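Local coordinates for protein methyltransferase (Bacteroides thetaiotaomicron, PDB 3FQ6) that is a methyltransferase domain of the tetrapyrrole (corrin/porphyrin) methylase family that probably takes part in methyl transfer, at residues G24-K29 / Q33-A38. Sequence-based numbering, arbitrary orientation.
Sequences GFLPQK and QTRLKA. With SO4 (sulfate ion), chain C.
Arg-35 meets the loop with the base of its side chain, and the walk starts at CB, which leans toward segment 24-29 and packs against CD2 of Leu-26 at 3.6 Å. One bond further, CG lies 4.1 Å from CD of Pro-27, the two side chains crossing at about a right angle with CG against the CD corner of the ring. From there the chain bends twice, at chi2 (-70°) and again at chi3, which turns CD, NE and the guanidinium away from Pro-27 and toward Glu-23. At the tip, NH2 forms a salt bridge with Glu-23, near the end of strand 20-24.

Strand 20-24, the loop and helix 32-39 make up the first half of a beta-alpha-beta crossover at one edge of the mixed sheet: strand 20-24 is outermost, and the helix leads on to its parallel neighbour, strand 45-50. Leu-26 is buried behind the arginine, and it also touches Leu-39 on the same helix and Phe-62 on helix 55-66. Leu-36, one residue along from Arg-35, packs on Phe-62 as well.

At the N-terminal end of the helix sits a sulfate, probably from the crystallisation liquor. Its O4 accepts hydrogen bonds from Thr-34 N, at 2.8 Å, and from Thr-34 OG1, at 2.6 Å. With OG1 held beside its own backbone N (chi1 -72°), both donors of Thr-34 reach that oxygen. Gly-31 N adds another bond to the anion, and the helix dipole would probably favour a negative group here.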
loop_
_atom_site.group_PDB
_atom_site.type_symbol
_atom_site.label_atom_id
_atom_site.label_comp_id
_atom_site.label_asym_id
_atom_site.label_seq_id
_atom_site.Cartn_x
_atom_site.Cartn_y
_atom_site.Cartn_z
ATOM N N GLY A 24 -6.425 4.475 5.385
ATOM C CA GLY A 24 -5.539 5.576 5.820
ATOM C C GLY A 24 -4.194 5.081 6.357
ATOM O O GLY A 24 -3.630 4.102 5.876
ATOM N N PHE A 25 -3.663 5.796 7.340
ATOM C CA PHE A 25 -2.520 5.317 8.112
ATOM C C PHE A 25 -2.926 4.221 9.099
ATOM O O PHE A 25 -3.854 4.379 9.896
ATOM C CB PHE A 25 -1.854 6.463 8.899
ATOM C CG PHE A 25 -1.174 7.501 8.031
ATOM C CD1 PHE A 25 0.127 7.295 7.559
ATOM C CD2 PHE A 25 -1.833 8.690 7.705
ATOM C CE1 PHE A 25 0.763 8.253 6.776
ATOM C CE2 PHE A 25 -1.205 9.666 6.937
ATOM C CZ PHE A 25 0.101 9.441 6.469
ATOM N N LEU A 26 -2.225 3.103 9.042
ATOM C CA LEU A 26 -2.305 2.158 10.119
ATOM C C LEU A 26 -1.731 2.797 11.400
ATOM O O LEU A 26 -0.814 3.621 11.354
ATOM C CB LEU A 26 -1.583 0.881 9.735
ATOM C CG LEU A 26 -2.422 0.068 8.740
ATOM C CD1 LEU A 26 -1.544 -0.727 7.785
ATOM C CD2 LEU A 26 -3.413 -0.858 9.495
ATOM N N PRO A 27 -2.300 2.452 12.552
ATOM C CA PRO A 27 -1.666 2.989 13.756
ATOM C C PRO A 27 -0.252 2.412 13.916
ATOM O O PRO A 27 0.054 1.342 13.375
ATOM C CB PRO A 27 -2.578 2.502 14.893
ATOM C CG PRO A 27 -3.773 1.847 14.230
ATOM C CD PRO A 27 -3.372 1.486 12.844
ATOM N N GLN A 28 0.593 3.120 14.662
ATOM C CA GLN A 28 1.989 2.706 14.919
ATOM C C GLN A 28 2.106 1.492 15.852
ATOM O O GLN A 28 2.795 0.505 15.550
ATOM C CB GLN A 28 2.769 3.884 15.544
ATOM C CG GLN A 28 2.689 5.230 14.779
ATOM C CD GLN A 28 3.632 5.285 13.564
ATOM O OE1 GLN A 28 4.539 6.145 13.509
ATOM N NE2 GLN A 28 3.439 4.356 12.595
ATOM N N LYS A 29 1.445 1.586 17.000
ATOM C CA LYS A 29 1.563 0.565 18.026
ATOM C C LYS A 29 0.221 -0.069 18.396
ATOM O O LYS A 29 -0.246 -0.966 17.691
ATOM C CB LYS A 29 2.293 1.130 19.224
ATOM C CG LYS A 29 3.765 0.782 19.196
ATOM C CD LYS A 29 4.074 -0.451 20.052
ATOM C CE LYS A 29 3.840 -0.156 21.540
ATOM N NZ LYS A 29 4.629 -1.017 22.481
ATOM N N GLN A 33 -2.074 -4.605 14.952
ATOM C CA GLN A 33 -2.092 -6.009 14.588
ATOM C C GLN A 33 -3.539 -6.436 14.424
ATOM O O GLN A 33 -3.849 -7.236 13.536
ATOM C CB GLN A 33 -1.382 -6.842 15.671
ATOM C CG GLN A 33 -1.264 -8.316 15.341
ATOM C CD GLN A 33 -0.810 -9.173 16.505
ATOM O OE1 GLN A 33 -1.102 -8.895 17.683
ATOM N NE2 GLN A 33 -0.105 -10.249 16.179
ATOM N N THR A 34 -4.399 -5.888 15.290
ATOM C CA THR A 34 -5.834 -6.016 15.194
ATOM C C THR A 34 -6.329 -5.626 13.797
ATOM O O THR A 34 -7.130 -6.357 13.192
ATOM C CB THR A 34 -6.498 -5.135 16.241
ATOM O OG1 THR A 34 -6.291 -5.723 17.523
ATOM C CG2 THR A 34 -7.990 -4.984 16.006
ATOM N N ARG A 35 -5.865 -4.475 13.297
ATOM C CA ARG A 35 -6.264 -4.003 11.970
ATOM C C ARG A 35 -5.716 -4.996 10.935
ATOM O O ARG A 35 -6.443 -5.451 10.035
ATOM C CB ARG A 35 -5.775 -2.566 11.672
ATOM C CG ARG A 35 -6.303 -1.430 12.595
ATOM C CD ARG A 35 -7.765 -1.090 12.447
ATOM N NE ARG A 35 -8.158 -1.111 11.045
ATOM C CZ ARG A 35 -9.125 -1.881 10.535
ATOM N NH1 ARG A 35 -9.846 -2.674 11.326
ATOM N NH2 ARG A 35 -9.389 -1.849 9.229
ATOM N N LEU A 36 -4.451 -5.368 11.095
ATOM C CA LEU A 36 -3.846 -6.291 10.158
ATOM C C LEU A 36 -4.568 -7.621 10.118
ATOM O O LEU A 36 -4.745 -8.167 9.032
ATOM C CB LEU A 36 -2.366 -6.510 10.453
ATOM C CG LEU A 36 -1.436 -5.320 10.226
ATOM C CD1 LEU A 36 -0.252 -5.511 11.099
ATOM C CD2 LEU A 36 -1.032 -5.198 8.784
ATOM N N LYS A 37 -4.988 -8.141 11.271
ATOM C CA LYS A 37 -5.673 -9.429 11.290
ATOM C C LYS A 37 -7.012 -9.368 10.554
ATOM O O LYS A 37 -7.322 -10.241 9.739
ATOM C CB LYS A 37 -5.835 -9.978 12.713
ATOM C CG LYS A 37 -4.522 -10.454 13.330
ATOM C CD LYS A 37 -4.719 -11.610 14.316
ATOM C CE LYS A 37 -3.362 -12.097 14.827
ATOM N NZ LYS A 37 -3.345 -13.362 15.662
ATOM N N ALA A 38 -7.779 -8.312 10.822
ATOM C CA ALA A 38 -9.050 -8.055 10.143
ATOM C C ALA A 38 -8.851 -7.851 8.638
ATOM O O ALA A 38 -9.662 -8.343 7.823
ATOM C CB ALA A 38 -9.739 -6.845 10.764
HETATM S S SO4 C . -2.915 -4.936 18.960
HETATM O O1 SO4 C . -3.220 -6.189 19.627
HETATM O O2 SO4 C . -3.124 -3.822 19.889
HETATM O O3 SO4 C . -1.543 -4.934 18.432
HETATM O O4 SO4 C . -3.872 -4.799 17.867
#